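Local coordinates for uncharacterized protein (Staphylococcus aureus subsp. aureus Mu50, PDB 4EBG) that is a secreted protein of unknown function that belongs to the DUF4467 family and adopts a cystatin-like fold, at residues Asp7-Glu12 / Lys45-Gly50. Residues are numbered along the deposited sequence; the frame is centred on the assembly and turned at random.
Sequences DKVYKE and KVIVIG
One face of the Tyr10 ring is met by Ile49, whose CD1 sits 4.2 Å above the ring plane, displaced from the centre toward the rim. Over the same face, toward the hydroxyl end, the other branch, Ile49 CG2, lies 3.7 Å from Tyr10 CZ and 3.5 Å from Tyr10 OH. The two side chains run past one another in opposite senses, so the tyrosine tip reaches the root of the isoleucine while Ile49 CD1 goes back toward the helix. This reach depends on the first torsion of Ile49 (chi1 65°), which sets CG1 between the backbone N and the carbonyl carbon and leaves CG2 beside the N. Although its hydroxyl meets carbon here, Tyr10 hydrogen-bonds through OH to Thr38 on the adjoining strand 37-41, which satisfies the buried oxygen.

Val9, one residue earlier, divides its two methyls between two strand residues. Val9 CG1, anti to the backbone N (chi1 169°), lies 3.9 Å from Ile49 CD1, whereas Val9 CG2 approaches Ile47 CD1 at 4.0 Å. Ile49 CD1 therefore touches both Val9 and Tyr10, and no hydrogen bond joins the segments: the contact is buried and almost wholly apolar, the Tyr10 oxygen being the polar atom within it.

Ile47 and Ile49 alternate with Val48, whose side chain leaves from the reverse face of the strand to meet Pro80 and Met84 of helix 80-86. The helical segment crosses the strand at -51°, with axes 9.9 Å apart, as helix 3-23 packs over the antiparallel sheet in a cystatin-like fold. Strand 46-52 lies between strands 37-41 and 60-68; Val9 extends the hydrophobic layer onto Tyr65 and Ile67 of the latter, and Ile47 touches Val40 of the former.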
loop_
_atom_site.group_PDB
_atom_site.type_symbol
_atom_site.label_atom_id
_atom_site.label_comp_id
_atom_site.label_asym_id
_atom_site.label_seq_id
_atom_site.Cartn_x
_atom_site.Cartn_y
_atom_site.Cartn_z
ATOM N N ASP B 7 4.460 -18.089 -8.555
ATOM C CA ASP B 7 3.621 -17.219 -9.333
ATOM C C ASP B 7 2.523 -16.563 -8.464
ATOM O O ASP B 7 2.198 -15.408 -8.640
ATOM C CB ASP B 7 2.944 -18.039 -10.456
ATOM C CG ASP B 7 3.873 -18.362 -11.637
ATOM O OD1 ASP B 7 4.928 -17.730 -11.769
ATOM O OD2 ASP B 7 3.515 -19.244 -12.461
ATOM N N LYS B 8 1.933 -17.333 -7.553
ATOM C CA LYS B 8 0.952 -16.818 -6.624
ATOM C C LYS B 8 1.536 -15.703 -5.771
ATOM O O LYS B 8 0.846 -14.733 -5.490
ATOM C CB LYS B 8 0.373 -17.919 -5.730
ATOM C CG LYS B 8 -0.432 -18.989 -6.482
ATOM C CD LYS B 8 -0.922 -20.064 -5.557
ATOM C CE LYS B 8 -1.615 -21.222 -6.286
ATOM N NZ LYS B 8 -1.712 -22.446 -5.419
ATOM N N VAL B 9 2.750 -15.916 -5.291
ATOM C CA VAL B 9 3.443 -14.914 -4.471
ATOM C C VAL B 9 3.632 -13.615 -5.244
ATOM O O VAL B 9 3.286 -12.530 -4.743
ATOM C CB VAL B 9 4.784 -15.476 -3.899
ATOM C CG1 VAL B 9 5.598 -14.359 -3.285
ATOM C CG2 VAL B 9 4.487 -16.566 -2.849
ATOM N N TYR B 10 4.172 -13.688 -6.464
ATOM C CA TYR B 10 4.407 -12.472 -7.221
ATOM C C TYR B 10 3.072 -11.820 -7.616
ATOM O O TYR B 10 3.007 -10.585 -7.620
ATOM C CB TYR B 10 5.321 -12.716 -8.442
ATOM C CG TYR B 10 6.785 -12.746 -8.027
ATOM C CD1 TYR B 10 7.504 -11.604 -7.918
ATOM C CD2 TYR B 10 7.404 -13.928 -7.653
ATOM C CE1 TYR B 10 8.810 -11.616 -7.467
ATOM C CE2 TYR B 10 8.708 -13.950 -7.201
ATOM C CZ TYR B 10 9.401 -12.801 -7.096
ATOM O OH TYR B 10 10.675 -12.766 -6.621
ATOM N N LYS B 11 2.045 -12.608 -7.874
ATOM C CA LYS B 11 0.748 -11.990 -8.181
ATOM C C LYS B 11 0.258 -11.193 -6.986
ATOM O O LYS B 11 -0.228 -10.059 -7.111
ATOM C CB LYS B 11 -0.239 -13.071 -8.572
ATOM C CG LYS B 11 -1.641 -12.515 -8.806
ATOM C CD LYS B 11 -2.583 -13.581 -9.416
ATOM C CE LYS B 11 -4.006 -13.094 -9.519
ATOM N NZ LYS B 11 -4.709 -13.110 -8.217
ATOM N N GLU B 12 0.345 -11.789 -5.792
ATOM C CA GLU B 12 -0.134 -11.147 -4.592
ATOM C C GLU B 12 0.711 -9.887 -4.319
ATOM O O GLU B 12 0.164 -8.863 -3.952
ATOM C CB GLU B 12 -0.092 -12.122 -3.415
ATOM C CG GLU B 12 -0.615 -11.552 -2.147
ATOM C CD GLU B 12 -2.094 -11.264 -2.150
ATOM O OE1 GLU B 12 -2.826 -11.784 -3.021
ATOM O OE2 GLU B 12 -2.517 -10.526 -1.227
ATOM N N LYS B 45 6.337 -24.314 1.922
ATOM C CA LYS B 45 5.450 -23.738 2.911
ATOM C C LYS B 45 5.771 -22.251 3.114
ATOM O O LYS B 45 4.882 -21.479 3.437
ATOM C CB LYS B 45 5.522 -24.473 4.254
ATOM C CG LYS B 45 4.856 -25.812 4.259
ATOM C CD LYS B 45 4.575 -26.280 5.673
ATOM C CE LYS B 45 5.829 -26.504 6.468
ATOM N NZ LYS B 45 5.649 -27.630 7.448
ATOM N N VAL B 46 7.042 -21.881 2.957
ATOM C CA VAL B 46 7.479 -20.472 3.124
ATOM C C VAL B 46 8.279 -20.045 1.888
ATOM O O VAL B 46 9.196 -20.752 1.455
ATOM C CB VAL B 46 8.347 -20.256 4.427
ATOM C CG1 VAL B 46 8.883 -18.823 4.532
ATOM C CG2 VAL B 46 7.516 -20.707 5.657
ATOM N N ILE B 47 7.938 -18.902 1.308
ATOM C CA ILE B 47 8.639 -18.344 0.182
ATOM C C ILE B 47 9.033 -16.921 0.529
ATOM O O ILE B 47 8.210 -16.142 0.961
ATOM C CB ILE B 47 7.752 -18.411 -1.099
ATOM C CG1 ILE B 47 7.353 -19.865 -1.380
ATOM C CG2 ILE B 47 8.459 -17.774 -2.286
ATOM C CD1 ILE B 47 6.467 -20.034 -2.658
ATOM N N VAL B 48 10.317 -16.584 0.366
ATOM C CA VAL B 48 10.862 -15.275 0.659
ATOM C C VAL B 48 11.289 -14.667 -0.638
ATOM O O VAL B 48 12.052 -15.275 -1.402
ATOM C CB VAL B 48 12.028 -15.356 1.668
ATOM C CG1 VAL B 48 12.547 -13.936 1.901
ATOM C CG2 VAL B 48 11.636 -15.984 2.980
ATOM N N ILE B 49 10.824 -13.435 -0.902
ATOM C CA ILE B 49 11.193 -12.697 -2.066
ATOM C C ILE B 49 11.876 -11.407 -1.682
ATOM O O ILE B 49 11.551 -10.809 -0.676
ATOM C CB ILE B 49 10.017 -12.450 -3.049
ATOM C CG1 ILE B 49 8.962 -11.554 -2.424
ATOM C CG2 ILE B 49 9.470 -13.809 -3.525
ATOM C CD1 ILE B 49 7.819 -11.197 -3.419
ATOM N N GLY B 50 12.798 -10.976 -2.523
ATOM C CA GLY B 50 13.467 -9.706 -2.419
ATOM C C GLY B 50 13.206 -8.954 -3.718
ATOM O O GLY B 50 13.542 -9.427 -4.787
#